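Local coordinates for protein cycloalternan-forming enzyme (Listeria monocytogenes serovar 1/2a, PDB 5F7U) that is a multidomain member of glycoside hydrolase family 31, built around a TIM barrel with beta-rich domains attached, and carries bound glycans and magnesium ions, at residues A424-D429 with L526-I531; D508-D513 with P563-S568; D532-N537 with F571-S576. The protein carries 1 engineered substitution. All blocks are in the same frame, centred on the assembly; numbering follows the deposited sequence.

Contact 1 (A424-D429 with L526-I531); sequences AFSYDD and LTEVGI
Glu528 reaches across to the short 3-10 turn of 427-429 and meets its first residue, Tyr427. The glutamate chain is extended beyond CG. CG stands anti to its own carbonyl carbon (chi1 -55°), and this sends the carboxylate out to the turn. The backbone N of Tyr427 donates to Glu528 OE2 at 2.8 Å, and the bond is fairly straight (163°). It comes from above the carboxylate plane, 41° out of it. The same oxygen lies 3.5 Å from Tyr427 CB, so the acid also packs on the root of the aromatic side chain. OE2 takes a second bond from a water. The other oxygen, Glu528 OE1, receives a water at 2.7 Å, and this water accepts from Asp428 N. One carboxylate therefore serves two successive N-H groups of the turn, one directly and one through water. The turn is also braced from within, because Ser426 N donates to Asp429 OD2 at 3.0 Å.

Val529 adds the apolar half. Its CG2 lies 3.6 Å from Tyr427 CD1, and the two side chains cross at about a right angle. The phenol end of Tyr427 continues past the valine and its OH is bonded to Lys440 N, while Val529 also touches Val443 of helix 439-448.

The contact belongs to the outer part of a TIM barrel. It joins the long loop after strand 396-399 to the connection between helix 523-527 and strand 534-536, with helix 439-448 alongside.

Contact 2 (D508-D513 with P563-S568); sequences DFTNKD and PTDYVS
Phe509 and Tyr566 carry this contact in the TIM-barrel domain. It sets the loop leading into helix 512-520 against helix 555-577, which follows barrel strand 534-536.

The main interaction is aromatic and apolar. The Phe509 ring lies on the helix backbone, with Tyr566 CA over one face. That carbon is 3.9 Å from the ring centroid and 18° off the normal, a CH-pi contact. Phe509 and Tyr566 run side by side and point the same way. The two ring planes are inclined at 45°, an oblique pairing. The closest ring atoms are Phe509 CZ and Tyr566 CD1, 3.7 Å apart. At the root of the ring, Phe509 CB packs on Asp565 CB at 3.9 Å. Trp518 of helix 512-520 also meets the Phe509 ring edge-to-face.

A second kind of contact is methyl to carboxylate. Thr510 CG2 lies 3.6 Å from Asp565 OD2. The methyl stands anti to the carbonyl carbon of Thr510, beside the backbone N, and faces the helix, while the hydroxyl is turned back to Asp508 and also bonds Ser550.

The two segments share no hydrogen bond, and each finds its polar partners in its own segment or elsewhere. Asp508 to Asn511 form a type I beta turn, and Asp508 also makes an Asx turn; its OD2 is bonded to Ser550 N. The far end of Tyr566 is held elsewhere, because its OH is bonded to the backbone O of the engineered Asn537, just after strand 534-536. On the helix, Ser568 OG bonds back to Thr564 O. In the loop, Asp508 OD1 accepts twice from one residue: Thr510 N at 2.8 Å from above the carboxylate plane, and Thr510 OG1 at 2.6 Å on the syn side.

Contact 3 (D532-N537 with F571-S576); sequences DGFKTN and FDFAKS. Engineered in segment 532-537: Asn537 (natural residue Asp). With GLC (alpha-D-glucopyranose), chain F.
Apolar packing of a barrel strand on its covering helix joins Phe534 to Ala574 and Phe573. Strand 534-536 supplies the phenylalanine, and helix 555-577 runs outside it. Phe534 CE2 lies 4.0 Å from Ala574 CB, and the methyl comes obliquely to the ring. The same ring atom is 4.3 Å from Phe573 CD2, a looser touch. CG of Phe534 stands anti to its carbonyl carbon (chi1 -62°), which places the ring beside the small alanine. Leu526 of helix 523-527 packs on all three residues, and Tyr570 meets the Phe534 ring edge-to-face.

This is the strand-to-helix layer of a TIM barrel. Side chains of the strand alternate: Phe534 and Thr536 turn out to the helix, and Lys535 turns in to the glycan pocket. The lysine chain is fully extended. Its NZ makes a weak hydrogen bond to O3 of the bound alpha-D-glucopyranose at 3.4 Å. Asn537, an engineered residue in place of the natural Asp, also lies next to this sugar, but its modelled approach is too close to interpret. Lys535 NZ has further partners in a salt bridge to Glu400 and a cation-pi contact with Trp599.

How the contacts relate
From the N terminus, 424-429 opens contact 1 in the loop after strand 396-399. Contact 2 opens at 508-513, before contact 1 closes at 526-531 over 96 intervening residues, so these two cross. Contact 3 opens at once with 532-537. Contact 2 then closes a span of 49 residues at 563-568, and contact 3 one of 33 at 571-576, so these also cross. Contacts 1 and 3 are in series. Contact 1 touches contact 3 through Leu526, and contact 2 touches it through Tyr566. Contact 1 ties two peripheral connections together, contact 2 ties the start of helix 512-520 to helix 555-577, and contact 3 ties that helix to barrel strand 534-536.

Contact 1 (A424-D429 with L526-I531)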
loop_
_atom_site.group_PDB
_atom_site.type_symbol
_atom_site.label_atom_id
_atom_site.label_comp_id
_atom_site.label_asym_id
_atom_site.label_seq_id
_atom_site.Cartn_x
_atom_site.Cartn_y
_atom_site.Cartn_z
ATOM N N ALA A 424 -26.607 10.014 -25.351
ATOM C CA ALA A 424 -26.234 8.704 -24.813
ATOM C C ALA A 424 -26.991 7.581 -25.505
ATOM O O ALA A 424 -28.117 7.787 -25.990
ATOM C CB ALA A 424 -26.464 8.662 -23.310
ATOM N N PHE A 425 -26.351 6.412 -25.577
ATOM C CA PHE A 425 -26.984 5.183 -26.052
ATOM C C PHE A 425 -27.632 4.404 -24.906
ATOM O O PHE A 425 -27.224 4.528 -23.736
ATOM C CB PHE A 425 -25.953 4.269 -26.735
ATOM C CG PHE A 425 -25.418 4.805 -28.029
ATOM C CD1 PHE A 425 -24.303 5.649 -28.048
ATOM C CD2 PHE A 425 -26.018 4.462 -29.240
ATOM C CE1 PHE A 425 -23.813 6.153 -29.251
ATOM C CE2 PHE A 425 -25.527 4.963 -30.447
ATOM C CZ PHE A 425 -24.425 5.812 -30.450
ATOM N N SER A 426 -28.644 3.614 -25.258
ATOM C CA SER A 426 -29.194 2.576 -24.394
ATOM C C SER A 426 -28.775 1.249 -25.027
ATOM O O SER A 426 -28.234 1.249 -26.154
ATOM C CB SER A 426 -30.722 2.691 -24.323
ATOM O OG SER A 426 -31.116 3.964 -23.843
ATOM N N TYR A 427 -29.010 0.135 -24.311
ATOM C CA TYR A 427 -28.675 -1.212 -24.815
ATOM C C TYR A 427 -29.384 -1.572 -26.144
ATOM O O TYR A 427 -28.765 -2.160 -27.043
ATOM C CB TYR A 427 -29.022 -2.264 -23.768
ATOM C CG TYR A 427 -28.431 -3.639 -24.023
ATOM C CD1 TYR A 427 -27.086 -3.894 -23.755
ATOM C CD2 TYR A 427 -29.223 -4.692 -24.515
ATOM C CE1 TYR A 427 -26.538 -5.154 -23.968
ATOM C CE2 TYR A 427 -28.677 -5.957 -24.743
ATOM C CZ TYR A 427 -27.337 -6.183 -24.447
ATOM O OH TYR A 427 -26.755 -7.417 -24.661
ATOM N N ASP A 428 -30.663 -1.195 -26.238
ATOM C CA ASP A 428 -31.522 -1.442 -27.406
ATOM C C ASP A 428 -31.078 -0.735 -28.676
ATOM O O ASP A 428 -31.540 -1.087 -29.764
ATOM C CB ASP A 428 -32.971 -1.029 -27.107
ATOM C CG ASP A 428 -33.645 -1.933 -26.094
ATOM O OD1 ASP A 428 -33.072 -2.988 -25.736
ATOM O OD2 ASP A 428 -34.761 -1.581 -25.639
ATOM N N ASP A 429 -30.219 0.277 -28.543
ATOM C CA ASP A 429 -29.700 0.997 -29.713
ATOM C C ASP A 429 -28.722 0.150 -30.530
ATOM O O ASP A 429 -28.473 0.441 -31.696
ATOM C CB ASP A 429 -29.034 2.318 -29.293
ATOM C CG ASP A 429 -30.042 3.395 -28.887
ATOM O OD1 ASP A 429 -31.147 3.485 -29.485
ATOM O OD2 ASP A 429 -29.719 4.179 -27.973
ATOM N N LEU A 526 -23.869 -0.104 -16.819
ATOM C CA LEU A 526 -24.223 -0.381 -15.430
ATOM C C LEU A 526 -25.697 -0.786 -15.294
ATOM O O LEU A 526 -26.005 -1.806 -14.682
ATOM C CB LEU A 526 -23.888 0.837 -14.569
ATOM C CG LEU A 526 -22.379 1.064 -14.355
ATOM C CD1 LEU A 526 -22.088 2.534 -14.134
ATOM C CD2 LEU A 526 -21.848 0.259 -13.188
ATOM N N THR A 527 -26.596 -0.012 -15.895
ATOM C CA THR A 527 -28.025 -0.220 -15.668
ATOM C C THR A 527 -28.560 -1.454 -16.413
ATOM O O THR A 527 -29.409 -2.176 -15.876
ATOM C CB THR A 527 -28.847 1.032 -16.029
ATOM O OG1 THR A 527 -28.611 1.373 -17.390
ATOM C CG2 THR A 527 -28.436 2.213 -15.158
ATOM N N GLU A 528 -28.059 -1.694 -17.631
ATOM C CA GLU A 528 -28.599 -2.744 -18.508
ATOM C C GLU A 528 -27.640 -3.918 -18.730
ATOM O O GLU A 528 -28.057 -5.079 -18.682
ATOM C CB GLU A 528 -29.017 -2.141 -19.855
ATOM C CG GLU A 528 -29.997 -0.982 -19.708
ATOM C CD GLU A 528 -30.413 -0.388 -21.022
ATOM O OE1 GLU A 528 -31.521 -0.743 -21.474
ATOM O OE2 GLU A 528 -29.659 0.438 -21.597
ATOM N N VAL A 529 -26.369 -3.629 -18.998
ATOM C CA VAL A 529 -25.379 -4.700 -19.185
ATOM C C VAL A 529 -25.035 -5.330 -17.831
ATOM O O VAL A 529 -24.713 -6.522 -17.757
ATOM C CB VAL A 529 -24.108 -4.214 -19.937
ATOM C CG1 VAL A 529 -23.160 -5.370 -20.205
ATOM C CG2 VAL A 529 -24.481 -3.553 -21.258
ATOM N N GLY A 530 -25.132 -4.531 -16.765
ATOM C CA GLY A 530 -24.966 -5.009 -15.388
ATOM C C GLY A 530 -23.547 -5.190 -14.873
ATOM O O GLY A 530 -23.304 -6.046 -14.015
ATOM N N ILE A 531 -22.609 -4.387 -15.372
ATOM C CA ILE A 531 -21.222 -4.496 -14.890
ATOM C C ILE A 531 -21.058 -4.059 -13.424
ATOM O O ILE A 531 -21.944 -3.386 -12.851
ATOM C CB ILE A 531 -20.211 -3.784 -15.821
ATOM C CG1 ILE A 531 -20.329 -2.262 -15.703
ATOM C CG2 ILE A 531 -20.351 -4.308 -17.250
ATOM C CD1 ILE A 531 -19.182 -1.472 -16.341
HETATM O O HOH W 1 -29.980 3.156 -20.844
HETATM O O HOH W 2 -32.491 -0.131 -23.961
#

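Contact 2 (D508-D513 with P563-S568)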
loop_
_atom_site.group_PDB
_atom_site.type_symbol
_atom_site.label_atom_id
_atom_site.label_comp_id
_atom_site.label_asym_id
_atom_site.label_seq_id
_atom_site.Cartn_x
_atom_site.Cartn_y
_atom_site.Cartn_z
ATOM N N ASP A 508 -12.353 17.095 -18.713
ATOM C CA ASP A 508 -12.085 17.886 -17.526
ATOM C C ASP A 508 -12.931 17.410 -16.347
ATOM O O ASP A 508 -14.091 17.823 -16.201
ATOM C CB ASP A 508 -12.319 19.374 -17.813
ATOM C CG ASP A 508 -12.048 20.265 -16.598
ATOM O OD1 ASP A 508 -11.713 19.750 -15.491
ATOM O OD2 ASP A 508 -12.158 21.503 -16.763
ATOM N N PHE A 509 -12.349 16.551 -15.503
ATOM C CA PHE A 509 -13.061 15.993 -14.347
ATOM C C PHE A 509 -13.362 16.997 -13.239
ATOM O O PHE A 509 -14.075 16.667 -12.293
ATOM C CB PHE A 509 -12.396 14.696 -13.836
ATOM C CG PHE A 509 -12.634 13.535 -14.747
ATOM C CD1 PHE A 509 -13.812 12.788 -14.647
ATOM C CD2 PHE A 509 -11.724 13.229 -15.762
ATOM C CE1 PHE A 509 -14.059 11.728 -15.523
ATOM C CE2 PHE A 509 -11.962 12.170 -16.634
ATOM C CZ PHE A 509 -13.144 11.426 -16.516
ATOM N N THR A 510 -12.888 18.234 -13.390
ATOM C CA THR A 510 -13.256 19.323 -12.459
ATOM C C THR A 510 -14.605 19.953 -12.825
ATOM O O THR A 510 -15.171 20.735 -12.047
ATOM C CB THR A 510 -12.172 20.441 -12.334
ATOM O OG1 THR A 510 -12.179 21.314 -13.471
ATOM C CG2 THR A 510 -10.779 19.868 -12.115
ATOM N N ASN A 511 -15.102 19.614 -14.015
ATOM C CA ASN A 511 -16.275 20.239 -14.597
ATOM C C ASN A 511 -17.447 19.272 -14.401
ATOM O O ASN A 511 -17.525 18.261 -15.085
ATOM C CB ASN A 511 -15.978 20.541 -16.082
ATOM C CG ASN A 511 -17.139 21.192 -16.827
ATOM O OD1 ASN A 511 -18.302 21.054 -16.452
ATOM N ND2 ASN A 511 -16.819 21.868 -17.926
ATOM N N LYS A 512 -18.343 19.581 -13.456
ATOM C CA LYS A 512 -19.432 18.656 -13.105
ATOM C C LYS A 512 -20.308 18.281 -14.311
ATOM O O LYS A 512 -20.657 17.112 -14.474
ATOM C CB LYS A 512 -20.277 19.206 -11.942
ATOM C CG LYS A 512 -21.268 18.203 -11.345
ATOM C CD LYS A 512 -22.310 18.935 -10.499
ATOM C CE LYS A 512 -23.495 18.037 -10.150
ATOM N NZ LYS A 512 -24.306 18.667 -9.070
ATOM N N ASP A 513 -20.631 19.261 -15.159
ATOM C CA ASP A 513 -21.385 19.005 -16.393
ATOM C C ASP A 513 -20.638 18.053 -17.358
ATOM O O ASP A 513 -21.257 17.170 -17.953
ATOM C CB ASP A 513 -21.744 20.306 -17.127
ATOM C CG ASP A 513 -22.682 21.222 -16.329
ATOM O OD1 ASP A 513 -23.423 20.777 -15.429
ATOM O OD2 ASP A 513 -22.691 22.425 -16.650
ATOM N N PRO A 563 -5.567 12.642 -11.795
ATOM C CA PRO A 563 -5.956 11.229 -11.730
ATOM C C PRO A 563 -6.964 10.897 -10.639
ATOM O O PRO A 563 -7.851 10.055 -10.874
ATOM C CB PRO A 563 -4.615 10.497 -11.485
ATOM C CG PRO A 563 -3.671 11.583 -11.001
ATOM C CD PRO A 563 -4.092 12.778 -11.797
ATOM N N THR A 564 -6.845 11.528 -9.468
ATOM C CA THR A 564 -7.802 11.288 -8.380
ATOM C C THR A 564 -9.181 11.886 -8.667
ATOM O O THR A 564 -10.202 11.287 -8.303
ATOM C CB THR A 564 -7.182 11.672 -7.034
ATOM O OG1 THR A 564 -6.044 10.837 -6.852
ATOM C CG2 THR A 564 -8.130 11.420 -5.842
ATOM N N ASP A 565 -9.232 13.013 -9.366
ATOM C CA ASP A 565 -10.534 13.546 -9.806
ATOM C C ASP A 565 -11.218 12.573 -10.761
ATOM O O ASP A 565 -12.424 12.309 -10.647
ATOM C CB ASP A 565 -10.350 14.912 -10.474
ATOM C CG ASP A 565 -10.148 16.041 -9.479
ATOM O OD1 ASP A 565 -10.376 15.851 -8.259
ATOM O OD2 ASP A 565 -9.790 17.149 -9.936
ATOM N N TYR A 566 -10.424 12.030 -11.688
ATOM C CA TYR A 566 -10.898 11.053 -12.660
ATOM C C TYR A 566 -11.374 9.770 -11.964
ATOM O O TYR A 566 -12.504 9.311 -12.174
ATOM C CB TYR A 566 -9.739 10.787 -13.641
ATOM C CG TYR A 566 -9.694 9.443 -14.369
ATOM C CD1 TYR A 566 -10.812 8.937 -15.065
ATOM C CD2 TYR A 566 -8.498 8.730 -14.444
ATOM C CE1 TYR A 566 -10.739 7.726 -15.750
ATOM C CE2 TYR A 566 -8.419 7.519 -15.134
ATOM C CZ TYR A 566 -9.543 7.043 -15.811
ATOM O OH TYR A 566 -9.485 5.847 -16.514
ATOM N N VAL A 567 -10.507 9.196 -11.133
ATOM C CA VAL A 567 -10.815 7.906 -10.511
ATOM C C VAL A 567 -12.019 8.037 -9.577
ATOM O O VAL A 567 -12.931 7.179 -9.584
ATOM C CB VAL A 567 -9.568 7.354 -9.777
ATOM C CG1 VAL A 567 -9.921 6.214 -8.815
ATOM C CG2 VAL A 567 -8.546 6.873 -10.801
ATOM N N SER A 568 -12.027 9.102 -8.770
ATOM C CA SER A 568 -13.143 9.310 -7.841
ATOM C C SER A 568 -14.457 9.548 -8.586
ATOM O O SER A 568 -15.504 9.046 -8.150
ATOM C CB SER A 568 -12.859 10.456 -6.865
ATOM O OG SER A 568 -12.778 11.709 -7.529
#

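Contact 3 (D532-N537 with F571-S576)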
loop_
_atom_site.group_PDB
_atom_site.type_symbol
_atom_site.label_atom_id
_atom_site.label_comp_id
_atom_site.label_asym_id
_atom_site.label_seq_id
_atom_site.Cartn_x
_atom_site.Cartn_y
_atom_site.Cartn_z
ATOM N N ASP A 532 -19.906 -4.403 -12.853
ATOM C CA ASP A 532 -19.639 -4.224 -11.437
ATOM C C ASP A 532 -18.519 -3.234 -11.171
ATOM O O ASP A 532 -17.943 -3.222 -10.087
ATOM C CB ASP A 532 -19.330 -5.595 -10.821
ATOM C CG ASP A 532 -20.458 -6.575 -11.051
ATOM O OD1 ASP A 532 -21.500 -6.387 -10.413
ATOM O OD2 ASP A 532 -20.340 -7.467 -11.912
ATOM N N GLY A 533 -18.209 -2.394 -12.158
ATOM C CA GLY A 533 -17.253 -1.319 -11.930
ATOM C C GLY A 533 -16.327 -1.148 -13.115
ATOM O O GLY A 533 -16.548 -1.727 -14.175
ATOM N N PHE A 534 -15.310 -0.334 -12.915
ATOM C CA PHE A 534 -14.390 0.027 -13.989
ATOM C C PHE A 534 -12.947 -0.105 -13.554
ATOM O O PHE A 534 -12.593 0.214 -12.400
ATOM C CB PHE A 534 -14.613 1.476 -14.406
ATOM C CG PHE A 534 -15.986 1.755 -14.951
ATOM C CD1 PHE A 534 -16.314 1.379 -16.245
ATOM C CD2 PHE A 534 -16.960 2.384 -14.157
ATOM C CE1 PHE A 534 -17.593 1.649 -16.769
ATOM C CE2 PHE A 534 -18.243 2.639 -14.662
ATOM C CZ PHE A 534 -18.551 2.280 -15.978
ATOM N N LYS A 535 -12.119 -0.543 -14.497
ATOM C CA LYS A 535 -10.669 -0.448 -14.337
ATOM C C LYS A 535 -10.230 0.847 -14.998
ATOM O O LYS A 535 -10.011 0.902 -16.211
ATOM C CB LYS A 535 -9.943 -1.677 -14.915
ATOM C CG LYS A 535 -8.395 -1.594 -14.793
ATOM C CD LYS A 535 -7.738 -2.887 -15.296
ATOM C CE LYS A 535 -6.221 -2.809 -15.073
ATOM N NZ LYS A 535 -5.506 -4.049 -15.540
ATOM N N THR A 536 -10.131 1.885 -14.178
ATOM C CA THR A 536 -9.815 3.230 -14.648
ATOM C C THR A 536 -8.312 3.423 -14.701
ATOM O O THR A 536 -7.667 3.720 -13.697
ATOM C CB THR A 536 -10.511 4.293 -13.776
ATOM O OG1 THR A 536 -10.564 3.837 -12.425
ATOM C CG2 THR A 536 -11.930 4.508 -14.265
ATOM N N ASN A 537 -7.769 3.186 -15.883
ATOM C CA ASN A 537 -6.342 3.280 -16.141
ATOM C C ASN A 537 -5.946 4.682 -16.563
ATOM O O ASN A 537 -6.784 5.488 -16.939
ATOM C CB ASN A 537 -6.004 2.344 -17.302
ATOM C CG ASN A 537 -4.674 1.657 -17.117
ATOM O OD1 ASN A 537 -3.696 2.236 -16.656
ATOM N ND2 ASN A 537 -4.660 0.375 -17.424
ATOM N N PHE A 571 -15.663 6.151 -9.723
ATOM C CA PHE A 571 -15.988 5.311 -8.567
ATOM C C PHE A 571 -17.362 5.699 -8.004
ATOM O O PHE A 571 -18.213 4.831 -7.781
ATOM C CB PHE A 571 -14.914 5.450 -7.468
ATOM C CG PHE A 571 -15.186 4.623 -6.225
ATOM C CD1 PHE A 571 -15.040 3.228 -6.240
ATOM C CD2 PHE A 571 -15.566 5.241 -5.032
ATOM C CE1 PHE A 571 -15.291 2.469 -5.090
ATOM C CE2 PHE A 571 -15.830 4.491 -3.888
ATOM C CZ PHE A 571 -15.681 3.103 -3.908
ATOM N N ASP A 572 -17.558 7.005 -7.794
ATOM C CA ASP A 572 -18.830 7.531 -7.264
ATOM C C ASP A 572 -19.975 7.270 -8.227
ATOM O O ASP A 572 -21.072 6.878 -7.815
ATOM C CB ASP A 572 -18.748 9.038 -7.011
ATOM C CG ASP A 572 -17.780 9.401 -5.892
ATOM O OD1 ASP A 572 -17.299 8.493 -5.180
ATOM O OD2 ASP A 572 -17.494 10.615 -5.750
ATOM N N PHE A 573 -19.714 7.488 -9.511
ATOM C CA PHE A 573 -20.739 7.248 -10.537
ATOM C C PHE A 573 -21.201 5.787 -10.558
ATOM O O PHE A 573 -22.410 5.517 -10.534
ATOM C CB PHE A 573 -20.241 7.689 -11.912
ATOM C CG PHE A 573 -21.078 7.174 -13.054
ATOM C CD1 PHE A 573 -22.391 7.612 -13.223
ATOM C CD2 PHE A 573 -20.541 6.256 -13.964
ATOM C CE1 PHE A 573 -23.179 7.136 -14.294
ATOM C CE2 PHE A 573 -21.314 5.786 -15.030
ATOM C CZ PHE A 573 -22.631 6.214 -15.186
ATOM N N ALA A 574 -20.255 4.851 -10.603
ATOM C CA ALA A 574 -20.597 3.429 -10.655
ATOM C C ALA A 574 -21.393 3.006 -9.416
ATOM O O ALA A 574 -22.408 2.330 -9.541
ATOM C CB ALA A 574 -19.346 2.582 -10.831
ATOM N N LYS A 575 -20.945 3.453 -8.243
ATOM C CA LYS A 575 -21.606 3.159 -6.967
ATOM C C LYS A 575 -23.009 3.721 -6.866
ATOM O O LYS A 575 -23.890 3.113 -6.228
ATOM C CB LYS A 575 -20.749 3.670 -5.805
ATOM C CG LYS A 575 -19.887 2.602 -5.187
ATOM C CD LYS A 575 -19.320 3.037 -3.828
ATOM C CE LYS A 575 -20.292 2.759 -2.699
ATOM N NZ LYS A 575 -19.682 2.930 -1.337
ATOM N N SER A 576 -23.236 4.866 -7.518
ATOM C CA SER A 576 -24.555 5.504 -7.528
ATOM C C SER A 576 -25.617 4.614 -8.176
ATOM O O SER A 576 -26.791 4.660 -7.793
ATOM C CB SER A 576 -24.497 6.904 -8.171
ATOM O OG SER A 576 -24.562 6.889 -9.598
HETATM C C1 GLC F . -1.980 -0.154 -19.317
HETATM C C2 GLC F . -2.201 -0.934 -18.003
HETATM C C3 GLC F . -2.220 -2.463 -18.205
HETATM C C4 GLC F . -3.220 -2.843 -19.309
HETATM C C5 GLC F . -3.079 -1.931 -20.536
HETATM C C6 GLC F . -4.150 -2.161 -21.590
HETATM O O2 GLC F . -1.290 -0.483 -16.995
HETATM O O3 GLC F . -2.588 -3.147 -16.994
HETATM O O4 GLC F . -3.018 -4.213 -19.705
HETATM O O5 GLC F . -3.045 -0.525 -20.214
HETATM O O6 GLC F . -3.760 -1.372 -22.731
#